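Local coordinates for protein possible metal-dependent hydrolase (Veillonella parvula, PDB 3RPC) that is probably a metal-dependent hydrolase of the beta-lactamase superfamily, binding two zinc ions side by side in its presumed active site, at residues Val135-Asn140 with Leu197-Ser202; Gly130-Val135 with Val166-Trp171. All coordinates share one frame; numbering follows the deposited sequence.

Interaction 1: Val135-Asn140 with Leu197-Ser202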
ATOM      1  N   VAL A 135       8.068   7.229  -6.845  1.00 17.13           N
ATOM      2  CA  VAL A 135       7.381   8.381  -6.269  1.00 19.39           C
ATOM      3  C   VAL A 135       7.314   9.539  -7.254  1.00 19.23           C
ATOM      4  O   VAL A 135       6.260  10.159  -7.423  1.00 22.78           O
ATOM      5  CB  VAL A 135       8.049   8.852  -4.969  1.00 22.80           C
ATOM      6  CG1 VAL A 135       7.457  10.181  -4.506  1.00 30.06           C
ATOM      7  CG2 VAL A 135       7.905   7.803  -3.897  1.00 23.90           C
ATOM      8  N   GLU A 136       8.437   9.818  -7.912  1.00 20.27           N
ATOM      9  CA  GLU A 136       8.495  10.865  -8.928  1.00 25.21           C
ATOM     10  C   GLU A 136       7.476  10.652 -10.047  1.00 26.48           C
ATOM     11  O   GLU A 136       6.858  11.599 -10.533  1.00 26.33           O
ATOM     12  CB  GLU A 136       9.907  10.971  -9.517  1.00 31.74           C
ATOM     13  CG  GLU A 136       9.921  11.531 -10.933  1.00 42.81           C
ATOM     14  CD  GLU A 136      11.263  12.108 -11.336  1.00 53.84           C
ATOM     15  OE1 GLU A 136      12.267  11.835 -10.644  1.00 55.66           O
ATOM     16  OE2 GLU A 136      11.309  12.846 -12.346  1.00 56.77           O
HETATM   17  N   MSE A 137       7.290   9.404 -10.462  1.00 23.31           N
HETATM   18  CA  MSE A 137       6.312   9.129 -11.505  1.00 22.19           C
HETATM   19  C   MSE A 137       4.892   9.363 -11.020  1.00 22.03           C
HETATM   20  O   MSE A 137       4.044   9.844 -11.773  1.00 24.39           O
HETATM   21  CB  MSE A 137       6.445   7.697 -12.012  1.00 27.36           C
HETATM   22  CG  MSE A 137       7.773   7.406 -12.655  1.00 27.38           C
HETATM   23 SE   MSE A 137       7.758   5.553 -13.228  0.52 23.12          SE
HETATM   24  CE  MSE A 137       9.453   5.520 -14.184  1.00 28.05           C
ATOM     25  N   TYR A 138       4.615   8.999  -9.769  1.00 20.82           N
ATOM     26  CA  TYR A 138       3.268   9.190  -9.235  1.00 19.34           C
ATOM     27  C   TYR A 138       2.987  10.656  -8.929  1.00 20.81           C
ATOM     28  O   TYR A 138       1.833  11.050  -8.789  1.00 22.02           O
ATOM     29  CB  TYR A 138       2.999   8.293  -8.020  1.00 19.16           C
ATOM     30  CG  TYR A 138       2.540   6.920  -8.434  1.00 17.87           C
ATOM     31  CD1 TYR A 138       1.215   6.690  -8.785  1.00 17.57           C
ATOM     32  CD2 TYR A 138       3.437   5.861  -8.513  1.00 18.40           C
ATOM     33  CE1 TYR A 138       0.790   5.433  -9.198  1.00 21.38           C
ATOM     34  CE2 TYR A 138       3.024   4.608  -8.915  1.00 20.19           C
ATOM     35  CZ  TYR A 138       1.703   4.398  -9.248  1.00 20.90           C
ATOM     36  OH  TYR A 138       1.311   3.144  -9.655  1.00 19.33           O
ATOM     37  N   ALA A 139       4.047  11.458  -8.857  1.00 20.96           N
ATOM     38  CA  ALA A 139       3.901  12.903  -8.693  1.00 24.13           C
ATOM     39  C   ALA A 139       3.554  13.569 -10.026  1.00 29.00           C
ATOM     40  O   ALA A 139       3.209  14.747 -10.070  1.00 27.86           O
ATOM     41  CB  ALA A 139       5.166  13.504  -8.114  1.00 21.15           C
ATOM     42  N   ASN A 140       3.652  12.809 -11.112  1.00 24.86           N
ATOM     43  CA  ASN A 140       3.316  13.314 -12.440  1.00 25.51           C
ATOM     44  C   ASN A 140       1.847  13.047 -12.758  1.00 28.71           C
ATOM     45  O   ASN A 140       1.419  11.895 -12.787  1.00 27.21           O
ATOM     46  CB  ASN A 140       4.221  12.663 -13.488  1.00 26.35           C
ATOM     47  CG  ASN A 140       4.009  13.228 -14.874  1.00 28.95           C
ATOM     48  OD1 ASN A 140       2.972  12.997 -15.499  1.00 34.53           O
ATOM     49  ND2 ASN A 140       5.002  13.962 -15.373  1.00 29.11           N
ATOM     50  N   LEU A 197       9.118   7.055 -21.873  1.00 17.09           N
ATOM     51  CA  LEU A 197       9.976   8.081 -22.451  1.00 18.14           C
ATOM     52  C   LEU A 197      10.083   9.265 -21.496  1.00 22.59           C
ATOM     53  O   LEU A 197       9.089   9.710 -20.914  1.00 22.69           O
ATOM     54  CB  LEU A 197       9.457   8.519 -23.824  1.00 17.93           C
ATOM     55  CG  LEU A 197       9.366   7.448 -24.918  1.00 22.69           C
ATOM     56  CD1 LEU A 197       8.721   8.026 -26.172  1.00 25.70           C
ATOM     57  CD2 LEU A 197      10.733   6.865 -25.234  1.00 23.34           C
ATOM     58  N   GLY A 198      11.304   9.759 -21.312  1.00 20.27           N
ATOM     59  CA  GLY A 198      11.531  10.917 -20.468  1.00 22.20           C
ATOM     60  C   GLY A 198      11.743  10.621 -18.996  1.00 25.24           C
ATOM     61  O   GLY A 198      11.942  11.545 -18.207  1.00 27.10           O
ATOM     62  N   PHE A 199      11.713   9.345 -18.618  1.00 18.40           N
ATOM     63  CA  PHE A 199      11.915   8.937 -17.223  1.00 20.05           C
ATOM     64  C   PHE A 199      13.006   7.871 -17.109  1.00 21.35           C
ATOM     65  O   PHE A 199      13.048   6.940 -17.904  1.00 21.79           O
ATOM     66  CB  PHE A 199      10.614   8.411 -16.599  1.00 21.56           C
ATOM     67  CG  PHE A 199       9.538   9.453 -16.458  1.00 26.77           C
ATOM     68  CD1 PHE A 199       8.732   9.792 -17.537  1.00 26.09           C
ATOM     69  CD2 PHE A 199       9.337  10.094 -15.245  1.00 31.87           C
ATOM     70  CE1 PHE A 199       7.744  10.760 -17.405  1.00 31.12           C
ATOM     71  CE2 PHE A 199       8.350  11.059 -15.102  1.00 32.73           C
ATOM     72  CZ  PHE A 199       7.555  11.394 -16.181  1.00 31.08           C
ATOM     73  N   GLU A 200      13.868   8.001 -16.103  1.00 17.73           N
ATOM     74  CA  GLU A 200      15.064   7.160 -15.959  1.00 20.76           C
ATOM     75  C   GLU A 200      14.851   5.747 -15.410  1.00 25.86           C
ATOM     76  O   GLU A 200      15.586   4.814 -15.756  1.00 28.93           O
ATOM     77  CB  GLU A 200      16.070   7.861 -15.041  1.00 26.70           C
ATOM     78  CG  GLU A 200      16.552   9.202 -15.540  1.00 33.52           C
ATOM     79  CD  GLU A 200      17.793   9.671 -14.800  1.00 35.79           C
ATOM     80  OE1 GLU A 200      18.224   8.955 -13.872  1.00 31.36           O
ATOM     81  OE2 GLU A 200      18.332  10.745 -15.150  1.00 42.65           O
ATOM     82  N   ASP A 201      13.885   5.599 -14.517  1.00 19.89           N
ATOM     83  CA  ASP A 201      13.702   4.337 -13.808  1.00 18.83           C
ATOM     84  C   ASP A 201      12.637   3.472 -14.486  1.00 17.67           C
ATOM     85  O   ASP A 201      12.473   3.545 -15.695  1.00 17.97           O
ATOM     86  CB  ASP A 201      13.371   4.615 -12.344  1.00 19.29           C
ATOM     87  CG  ASP A 201      14.519   5.293 -11.620  1.00 23.83           C
ATOM     88  OD1 ASP A 201      15.659   4.807 -11.768  1.00 24.83           O
ATOM     89  OD2 ASP A 201      14.286   6.315 -10.930  1.00 26.63           O
ATOM     90  N   SER A 202      11.926   2.653 -13.724  1.00 16.31           N
ATOM     91  CA  SER A 202      10.942   1.750 -14.327  1.00 15.88           C
ATOM     92  C   SER A 202       9.633   1.741 -13.548  1.00 17.62           C
ATOM     93  O   SER A 202       9.590   2.088 -12.370  1.00 16.35           O
ATOM     94  CB  SER A 202      11.522   0.335 -14.412  1.00 17.36           C
ATOM     95  OG  SER A 202      10.581  -0.613 -14.902  1.00 15.10           O
TER
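Met137 and Phe199 owe their meeting to similar first torsions: in each, CG stands anti to the carbonyl carbon and beside the backbone N (chi1 -63° and -66°). Met137, a selenomethionine, is extended beyond CG and runs from the helix 135-138 toward the loop 197-202, while the Phe199 side chain slides past it in the opposite direction. Met137 CG comes within 4.0 Å of Phe199 CD2 on the ring, whereas the far end of the same chain, Met137 CE, is 3.9 Å from Phe199 CB. That methyl also meets backbone, lying 3.8 Å from both Asp201 C and Ser202 N. Met137 is buried, with Leu143 and Ile203 also packing on its side chain.

Asn140 reaches the far end of the ring. Its ND2 lies at the edge, in the ring plane, 3.7 Å from Phe199 CZ, with the amide turned 78° against the ring. No hydrogen bond crosses between the segments, and the amide N meets the ring rim by packing. The other branch of the amide, OD1, accepts from the backbone N atoms of Val142 and Leu143, which fixes the rotation of the group at the turn leading into helix 143-147.

The margin is looser and more polar. Glu136 OE2 approaches Phe199 CE2 at 4.4 Å, and Glu136 OE1 stays 5.9 Å from Asp201 OD2; two like charges here would probably repel mildly. Some 272 Å² is buried in all. The arrangement is apolar packing between a short helix and a long loop of the beta-lactamase superfamily domain, at the border of its dinuclear zinc site: the Ser202 side chain is about 9 Å from a bound zinc ion at the nearest atoms.

Interaction 2: Gly130-Val135 with Val166-Trp171; sequences GSHGTV and VGDTVW. With ZN (zinc ion), chain E; ZN (zinc ion), chain F.
His132 and Asp168 form the tight, metal-bound end of this contact. Their side chains lie side by side and point the same way, with ring and carboxylate planes 61° apart. Asp168 CB sits over one face of the imidazole, 3.5 Å from the centroid of the His132 ring and 15° off its normal, a CH-pi contact. His132 NE2 binds the zinc ion of chain E at 2.1 Å. Asp168 OD2 bridges both metals, at 2.4 Å from that ion and 2.1 Å from the zinc ion of chain F. His132 NE2 and Asp168 OD2 are neighbours through shared coordination, not a hydrogen bond. Water 1 also bridges the metals; His72, His74, Asp76, His77 and His226 are the other protein ligands of the two sites. His132 ND1 donates to Ile203 O, a second-shell bond that fixes the ring's rotation.

The backbones are pinned just as closely: Ser131 N donates to Thr169 OG1 at 2.8 Å, and Val170 N to Ser131 O at 2.9 Å. Thr169 OG1 in turn donates to Val170 O, in its carbonyl plane on a lone pair of that oxygen, so the hydroxyl is gripped twice. Val170 CG2 packs 3.6 Å from both Ser131 O and Gly133 O. The loose side is at partly exposed Thr134, whose N is 4.4 Å from Val170 CG1.

Both segments leave strands of the same mixed sheet: 130-135 runs from strand 123-128 into helix 135-138, and the loop 166-171 leads from strand 163-165 toward helix 173-182. Trp171 lies against helix 207-216 and also packs on Val135 of the second subunit.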
ATOM      1  N   GLY A 130       1.693  -2.706  -3.658  1.00 14.16           N
ATOM      2  CA  GLY A 130       2.663  -2.389  -4.687  1.00 15.58           C
ATOM      3  C   GLY A 130       2.505  -0.971  -5.198  1.00 16.60           C
ATOM      4  O   GLY A 130       1.442  -0.348  -5.053  1.00 15.68           O
ATOM      5  N   SER A 131       3.572  -0.460  -5.803  1.00 14.92           N
ATOM      6  CA  SER A 131       3.533   0.820  -6.500  1.00 15.84           C
ATOM      7  C   SER A 131       4.059   0.611  -7.906  1.00 13.83           C
ATOM      8  O   SER A 131       5.214   0.225  -8.085  1.00 14.06           O
ATOM      9  CB  SER A 131       4.391   1.854  -5.779  1.00 17.32           C
ATOM     10  OG  SER A 131       3.923   2.025  -4.454  1.00 22.02           O
ATOM     11  N   HIS A 132       3.206   0.858  -8.895  1.00 13.31           N
ATOM     12  CA  HIS A 132       3.520   0.596 -10.304  1.00 16.65           C
ATOM     13  C   HIS A 132       4.291   1.784 -10.890  1.00 16.60           C
ATOM     14  O   HIS A 132       3.904   2.336 -11.926  1.00 15.77           O
ATOM     15  CB  HIS A 132       2.181   0.380 -11.043  1.00 16.81           C
ATOM     16  CG  HIS A 132       2.271  -0.372 -12.344  1.00 18.07           C
ATOM     17  ND1 HIS A 132       3.457  -0.681 -12.976  1.00 18.22           N
ATOM     18  CD2 HIS A 132       1.287  -0.868 -13.130  1.00 21.38           C
ATOM     19  CE1 HIS A 132       3.198  -1.338 -14.096  1.00 18.31           C
ATOM     20  NE2 HIS A 132       1.887  -1.461 -14.214  1.00 17.62           N
ATOM     21  N   GLY A 133       5.378   2.172 -10.218  1.00 15.64           N
ATOM     22  CA  GLY A 133       6.143   3.359 -10.568  1.00 15.03           C
ATOM     23  C   GLY A 133       6.816   3.960  -9.347  1.00 16.54           C
ATOM     24  O   GLY A 133       6.468   3.637  -8.213  1.00 17.31           O
ATOM     25  N   THR A 134       7.804   4.823  -9.580  1.00 15.85           N
ATOM     26  CA  THR A 134       8.487   5.505  -8.493  1.00 15.06           C
ATOM     27  C   THR A 134       7.654   6.672  -7.981  1.00 15.35           C
ATOM     28  O   THR A 134       6.676   7.081  -8.608  1.00 19.46           O
ATOM     29  CB  THR A 134       9.816   6.084  -8.978  1.00 17.42           C
ATOM     30  OG1 THR A 134       9.547   7.028 -10.016  1.00 20.07           O
ATOM     31  CG2 THR A 134      10.711   4.980  -9.511  1.00 22.26           C
ATOM     32  N   VAL A 135       8.068   7.229  -6.845  1.00 17.13           N
ATOM     33  CA  VAL A 135       7.381   8.381  -6.269  1.00 19.39           C
ATOM     34  C   VAL A 135       7.314   9.539  -7.254  1.00 19.23           C
ATOM     35  O   VAL A 135       6.260  10.159  -7.423  1.00 22.78           O
ATOM     36  CB  VAL A 135       8.049   8.852  -4.969  1.00 22.80           C
ATOM     37  CG1 VAL A 135       7.457  10.181  -4.506  1.00 30.06           C
ATOM     38  CG2 VAL A 135       7.905   7.803  -3.897  1.00 23.90           C
ATOM     39  N   VAL A 166       4.611 -11.320  -7.194  1.00 13.28           N
ATOM     40  CA  VAL A 166       4.923  -9.971  -6.720  1.00 13.98           C
ATOM     41  C   VAL A 166       4.085  -8.890  -7.412  1.00 14.54           C
ATOM     42  O   VAL A 166       3.660  -7.907  -6.781  1.00 14.12           O
ATOM     43  CB  VAL A 166       6.413  -9.666  -6.894  1.00 12.52           C
ATOM     44  CG1 VAL A 166       6.737  -8.255  -6.375  1.00 14.20           C
ATOM     45  CG2 VAL A 166       7.239 -10.707  -6.147  1.00 14.64           C
ATOM     46  N   GLY A 167       3.857  -9.073  -8.712  1.00 14.22           N
ATOM     47  CA  GLY A 167       3.036  -8.155  -9.483  1.00 14.02           C
ATOM     48  C   GLY A 167       3.782  -6.973 -10.079  1.00 12.99           C
ATOM     49  O   GLY A 167       5.007  -6.865  -9.973  1.00 14.73           O
ATOM     50  N   ASP A 168       3.031  -6.084 -10.722  1.00 13.21           N
ATOM     51  CA  ASP A 168       3.600  -4.890 -11.343  1.00 13.62           C
ATOM     52  C   ASP A 168       3.868  -3.805 -10.301  1.00 15.09           C
ATOM     53  O   ASP A 168       3.062  -2.893 -10.109  1.00 15.85           O
ATOM     54  CB  ASP A 168       2.668  -4.364 -12.446  1.00 14.57           C
ATOM     55  CG  ASP A 168       2.924  -5.013 -13.807  1.00 17.03           C
ATOM     56  OD1 ASP A 168       3.592  -6.060 -13.868  1.00 16.96           O
ATOM     57  OD2 ASP A 168       2.452  -4.461 -14.823  1.00 16.34           O
ATOM     58  N   THR A 169       5.000  -3.937  -9.617  1.00 13.63           N
ATOM     59  CA  THR A 169       5.416  -2.970  -8.608  1.00 13.31           C
ATOM     60  C   THR A 169       6.920  -2.811  -8.680  1.00 14.18           C
ATOM     61  O   THR A 169       7.639  -3.726  -9.087  1.00 15.15           O
ATOM     62  CB  THR A 169       4.994  -3.423  -7.196  1.00 16.56           C
ATOM     63  OG1 THR A 169       5.424  -2.460  -6.217  1.00 15.13           O
ATOM     64  CG2 THR A 169       5.563  -4.802  -6.861  1.00 15.35           C
ATOM     65  N   VAL A 170       7.384  -1.630  -8.304  1.00 13.34           N
ATOM     66  CA  VAL A 170       8.802  -1.436  -8.017  1.00 12.77           C
ATOM     67  C   VAL A 170       9.080  -1.911  -6.587  1.00 12.98           C
ATOM     68  O   VAL A 170       8.165  -2.289  -5.858  1.00 13.60           O
ATOM     69  CB  VAL A 170       9.221   0.033  -8.198  1.00 12.77           C
ATOM     70  CG1 VAL A 170       8.896   0.515  -9.601  1.00 14.72           C
ATOM     71  CG2 VAL A 170       8.563   0.953  -7.143  1.00 14.11           C
ATOM     72  N   TRP A 171      10.340  -1.912  -6.177  1.00 13.53           N
ATOM     73  CA  TRP A 171      10.665  -2.385  -4.833  1.00 13.42           C
ATOM     74  C   TRP A 171      10.270  -1.344  -3.789  1.00 16.27           C
ATOM     75  O   TRP A 171      10.883  -0.289  -3.705  1.00 21.32           O
ATOM     76  CB  TRP A 171      12.156  -2.687  -4.720  1.00 16.53           C
ATOM     77  CG  TRP A 171      12.479  -3.499  -3.521  1.00 14.80           C
ATOM     78  CD1 TRP A 171      12.475  -3.078  -2.221  1.00 14.62           C
ATOM     79  CD2 TRP A 171      12.866  -4.873  -3.501  1.00 15.04           C
ATOM     80  NE1 TRP A 171      12.817  -4.124  -1.388  1.00 15.88           N
ATOM     81  CE2 TRP A 171      13.075  -5.232  -2.154  1.00 14.95           C
ATOM     82  CE3 TRP A 171      13.068  -5.834  -4.493  1.00 16.92           C
ATOM     83  CZ2 TRP A 171      13.470  -6.514  -1.774  1.00 17.64           C
ATOM     84  CZ3 TRP A 171      13.460  -7.109  -4.118  1.00 17.07           C
ATOM     85  CH2 TRP A 171      13.652  -7.439  -2.768  1.00 17.94           C
TER
HETATM   86 ZN    ZN E 301       0.754  -2.873 -15.358  0.66 17.63          ZN
HETATM   87 ZN    ZN F 302       2.646  -5.195 -16.824  0.71 16.48          ZN
HETATM   88  O   HOH W   1       1.196  -3.449 -17.224  1.00 22.04           O
HETATM   89  O   HOH W   2       4.321  -3.308 -17.272  1.00 16.97           O

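In the fold
The two contacts lie about 12 Å apart between centres and share Val135, where the metal-binding loop becomes helix 135-138. Interaction 2 is the buried one, nearer the centre of the chain, and its chemistry is polar: metal coordination together with hydrogen bonds. Interaction 1, about 21 Å from that centre, is only partly buried and relies on apolar packing, with charged residues at its margin. They touch directly: Ser202 O lies 3.3 Å from Val170 CG1, and Asp201 CB lies 3.9 Å from Thr134 CG2. Loop 197-202 thus borders the zinc-binding loops as well as the helix. Both contacts also touch the second subunit, whose Ser173 packs on Val135.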